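Local coordinates for protein glycosyltransferase Gtf1 (Streptococcus pneumoniae, PDB 4PQG) that is a glycosyltransferase of the GT-B type with an additional extended beta-sheet domain and a pocket that holds uridine-5'-diphosphate, at residues W72-F77 against Q206-A211. Numbering follows the deposited sequence.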
ATOM      1  N   TRP A  72     -13.149   1.363   8.127  1.00 18.45           N
ATOM      2  CA  TRP A  72     -12.923  -0.062   7.962  1.00 17.62           C
ATOM      3  C   TRP A  72     -14.269  -0.686   7.820  1.00 17.25           C
ATOM      4  O   TRP A  72     -15.149  -0.478   8.665  1.00 16.81           O
ATOM      5  CB  TRP A  72     -12.140  -0.650   9.141  1.00 17.82           C
ATOM      6  CG  TRP A  72     -11.894  -2.149   9.033  1.00 17.00           C
ATOM      7  CD1 TRP A  72     -11.631  -2.897   7.882  1.00 17.02           C
ATOM      8  CD2 TRP A  72     -11.897  -3.128  10.124  1.00 17.09           C
ATOM      9  NE1 TRP A  72     -11.480  -4.227   8.184  1.00 16.91           N
ATOM     10  CE2 TRP A  72     -11.621  -4.432   9.509  1.00 16.79           C
ATOM     11  CE3 TRP A  72     -12.102  -3.060  11.495  1.00 17.38           C
ATOM     12  CZ2 TRP A  72     -11.546  -5.594  10.257  1.00 17.48           C
ATOM     13  CZ3 TRP A  72     -12.016  -4.241  12.238  1.00 17.14           C
ATOM     14  CH2 TRP A  72     -11.766  -5.479  11.628  1.00 17.32           C
ATOM     15  N   LEU A  73     -14.473  -1.399   6.711  1.00 16.68           N
ATOM     16  CA  LEU A  73     -15.769  -2.006   6.400  1.00 16.49           C
ATOM     17  C   LEU A  73     -16.458  -2.675   7.612  1.00 16.73           C
ATOM     18  O   LEU A  73     -17.643  -2.418   7.896  1.00 16.68           O
ATOM     19  CB  LEU A  73     -15.617  -3.005   5.238  1.00 16.52           C
ATOM     20  CG  LEU A  73     -16.769  -3.978   4.928  1.00 16.88           C
ATOM     21  CD1 LEU A  73     -18.002  -3.241   4.400  1.00 17.35           C
ATOM     22  CD2 LEU A  73     -16.328  -5.056   3.940  1.00 16.96           C
ATOM     23  N   TYR A  74     -15.727  -3.527   8.325  1.00 16.52           N
ATOM     24  CA  TYR A  74     -16.339  -4.384   9.360  1.00 16.77           C
ATOM     25  C   TYR A  74     -16.700  -3.608  10.641  1.00 17.81           C
ATOM     26  O   TYR A  74     -17.626  -3.957  11.357  1.00 17.47           O
ATOM     27  CB  TYR A  74     -15.437  -5.597   9.643  1.00 15.98           C
ATOM     28  CG  TYR A  74     -15.307  -6.493   8.425  1.00 15.69           C
ATOM     29  CD1 TYR A  74     -16.228  -7.515   8.197  1.00 15.66           C
ATOM     30  CD2 TYR A  74     -14.276  -6.292   7.484  1.00 15.59           C
ATOM     31  CE1 TYR A  74     -16.130  -8.333   7.080  1.00 16.05           C
ATOM     32  CE2 TYR A  74     -14.162  -7.097   6.363  1.00 15.37           C
ATOM     33  CZ  TYR A  74     -15.104  -8.105   6.161  1.00 16.22           C
ATOM     34  OH  TYR A  74     -15.052  -8.903   5.060  1.00 16.66           O
ATOM     35  N   ASN A  75     -15.951  -2.547  10.900  1.00 19.43           N
ATOM     36  CA  ASN A  75     -16.155  -1.650  12.051  1.00 21.82           C
ATOM     37  C   ASN A  75     -17.310  -0.651  11.843  1.00 21.53           C
ATOM     38  O   ASN A  75     -17.926  -0.179  12.816  1.00 21.43           O
ATOM     39  CB  ASN A  75     -14.838  -0.871  12.283  1.00 24.71           C
ATOM     40  CG  ASN A  75     -14.991   0.264  13.269  1.00 27.27           C
ATOM     41  OD1 ASN A  75     -15.011   1.430  12.882  1.00 29.99           O
ATOM     42  ND2 ASN A  75     -15.143  -0.074  14.548  1.00 29.62           N
ATOM     43  N   HIS A  76     -17.594  -0.350  10.574  1.00 20.10           N
ATOM     44  CA  HIS A  76     -18.484   0.743  10.164  1.00 20.91           C
ATOM     45  C   HIS A  76     -19.892   0.590  10.651  1.00 21.07           C
ATOM     46  O   HIS A  76     -20.550   1.585  10.971  1.00 20.23           O
ATOM     47  CB  HIS A  76     -18.499   0.884   8.643  1.00 21.19           C
ATOM     48  CG  HIS A  76     -19.444   1.947   8.131  1.00 22.39           C
ATOM     49  ND1 HIS A  76     -19.196   3.262   8.265  1.00 24.29           N
ATOM     50  CD2 HIS A  76     -20.660   1.841   7.458  1.00 23.80           C
ATOM     51  CE1 HIS A  76     -20.207   3.967   7.709  1.00 24.16           C
ATOM     52  NE2 HIS A  76     -21.097   3.093   7.213  1.00 24.27           N
ATOM     53  N   PHE A  77     -20.352  -0.655  10.722  1.00 20.41           N
ATOM     54  CA  PHE A  77     -21.683  -0.965  11.201  1.00 21.27           C
ATOM     55  C   PHE A  77     -21.807  -0.898  12.724  1.00 20.00           C
ATOM     56  O   PHE A  77     -22.880  -1.144  13.262  1.00 20.76           O
ATOM     57  CB  PHE A  77     -22.103  -2.358  10.718  1.00 22.16           C
ATOM     58  CG  PHE A  77     -22.095  -2.521   9.220  1.00 23.22           C
ATOM     59  CD1 PHE A  77     -23.211  -2.188   8.468  1.00 24.34           C
ATOM     60  CD2 PHE A  77     -20.979  -3.044   8.567  1.00 24.52           C
ATOM     61  CE1 PHE A  77     -23.227  -2.352   7.083  1.00 25.00           C
ATOM     62  CE2 PHE A  77     -20.979  -3.212   7.182  1.00 24.81           C
ATOM     63  CZ  PHE A  77     -22.108  -2.869   6.437  1.00 25.24           C
ATOM     64  N   GLN A 206     -20.493  -9.666  -1.171  1.00 17.37           N
ATOM     65  CA  GLN A 206     -21.034  -8.664  -2.083  1.00 18.37           C
ATOM     66  C   GLN A 206     -22.265  -7.952  -1.517  1.00 17.29           C
ATOM     67  O   GLN A 206     -22.367  -6.725  -1.589  1.00 16.99           O
ATOM     68  CB  GLN A 206     -21.366  -9.281  -3.436  1.00 20.05           C
ATOM     69  CG  GLN A 206     -20.156  -9.577  -4.310  1.00 22.58           C
ATOM     70  CD  GLN A 206     -20.591  -9.972  -5.712  1.00 25.02           C
ATOM     71  OE1 GLN A 206     -20.605  -9.148  -6.625  1.00 27.01           O
ATOM     72  NE2 GLN A 206     -20.993 -11.224  -5.877  1.00 25.13           N
ATOM     73  N   ALA A 207     -23.187  -8.732  -0.960  1.00 17.06           N
ATOM     74  CA  ALA A 207     -24.403  -8.184  -0.372  1.00 17.46           C
ATOM     75  C   ALA A 207     -24.069  -7.317   0.830  1.00 17.52           C
ATOM     76  O   ALA A 207     -24.700  -6.272   1.064  1.00 16.44           O
ATOM     77  CB  ALA A 207     -25.351  -9.308   0.023  1.00 17.79           C
ATOM     78  N   PHE A 208     -23.059  -7.757   1.581  1.00 16.55           N
ATOM     79  CA  PHE A 208     -22.595  -7.055   2.759  1.00 17.13           C
ATOM     80  C   PHE A 208     -21.994  -5.702   2.368  1.00 17.05           C
ATOM     81  O   PHE A 208     -22.324  -4.658   2.964  1.00 16.82           O
ATOM     82  CB  PHE A 208     -21.556  -7.939   3.472  1.00 17.06           C
ATOM     83  CG  PHE A 208     -21.012  -7.359   4.750  1.00 18.09           C
ATOM     84  CD1 PHE A 208     -21.852  -7.046   5.812  1.00 19.07           C
ATOM     85  CD2 PHE A 208     -19.642  -7.189   4.911  1.00 17.94           C
ATOM     86  CE1 PHE A 208     -21.339  -6.555   7.002  1.00 19.48           C
ATOM     87  CE2 PHE A 208     -19.126  -6.710   6.100  1.00 19.19           C
ATOM     88  CZ  PHE A 208     -19.973  -6.392   7.149  1.00 19.18           C
ATOM     89  N   VAL A 209     -21.134  -5.716   1.350  1.00 17.14           N
ATOM     90  CA  VAL A 209     -20.545  -4.475   0.824  1.00 17.62           C
ATOM     91  C   VAL A 209     -21.631  -3.564   0.234  1.00 17.64           C
ATOM     92  O   VAL A 209     -21.546  -2.351   0.372  1.00 17.96           O
ATOM     93  CB  VAL A 209     -19.420  -4.774  -0.203  1.00 17.33           C
ATOM     94  CG1 VAL A 209     -18.958  -3.509  -0.912  1.00 16.85           C
ATOM     95  CG2 VAL A 209     -18.246  -5.435   0.522  1.00 18.18           C
ATOM     96  N   ARG A 210     -22.642  -4.147  -0.402  1.00 18.07           N
ATOM     97  CA  ARG A 210     -23.780  -3.345  -0.884  1.00 19.84           C
ATOM     98  C   ARG A 210     -24.442  -2.571   0.260  1.00 19.49           C
ATOM     99  O   ARG A 210     -24.668  -1.364   0.146  1.00 19.58           O
ATOM    100  CB  ARG A 210     -24.809  -4.207  -1.621  1.00 20.07           C
ATOM    101  CG  ARG A 210     -25.743  -3.373  -2.478  1.00 21.81           C
ATOM    102  CD  ARG A 210     -26.843  -4.208  -3.099  1.00 23.84           C
ATOM    103  NE  ARG A 210     -26.332  -5.038  -4.186  1.00 26.57           N
ATOM    104  CZ  ARG A 210     -25.945  -4.583  -5.384  1.00 27.98           C
ATOM    105  NH1 ARG A 210     -25.986  -3.281  -5.675  1.00 27.91           N
ATOM    106  NH2 ARG A 210     -25.503  -5.441  -6.300  1.00 29.52           N
ATOM    107  N   ALA A 211     -24.731  -3.276   1.355  1.00 19.26           N
ATOM    108  CA  ALA A 211     -25.336  -2.685   2.550  1.00 19.57           C
ATOM    109  C   ALA A 211     -24.463  -1.581   3.103  1.00 19.41           C
ATOM    110  O   ALA A 211     -24.955  -0.528   3.526  1.00 19.04           O
ATOM    111  CB  ALA A 211     -25.563  -3.758   3.613  1.00 19.55           C
TER
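Phe208 reaches out from helix 205-215 and inserts the far end of its ring among Leu73, Tyr74 and Phe77, which belong to the single short turn of helix 73-76, whose backbone hydrogen bonds are weak, and the residue after it. Its CG stands anti to the backbone N (chi1 -178°), which carries the ring clear of its own helix. The closest packing is against Phe77, whose CE2 lies 3.3 Å from Phe208 CZ. These two rings, tilted by 29° with centroids 4.8 Å apart, are so displaced that little of one covers the other. Tyr74 completes the aromatic cluster: its CE1 comes within 3.5 Å of Phe208 CE2, with the ring planes inclined at 36°. The same CE2 of Phe208 also touches the branched end of Leu73, 3.8 Å from CG. The methyl CD2 of Leu73 goes on to meet Val209 CG2 at 3.9 Å, and it also lies over the rim of one face of the Tyr74 ring.

Packing is looser toward Ala211, where the partly exposed Phe77 offers its edge to the helix backbone and CE1 is 4.4 Å from Ala211 CB. Between the two segments the contact is apolar, but polar bonds flank it: the Tyr74 hydroxyl is hydrogen-bonded to Glu192 and to Lys205 at the start of the same helix, and His76 NE2 to Ser215 OG at its end. Beyond the cluster, Tyr195 stacks on Phe208, while Val235 of helix 233-240 touches Val209. Helix 205-215 comes just after 201-203, the last strand of the large antiparallel sheet. The contact thus packs the short helix that follows edge strand 70-72 of the N-terminal Rossmann-like sheet against the helix by which the chain returns from the extended beta-sheet domain toward strand 223-226.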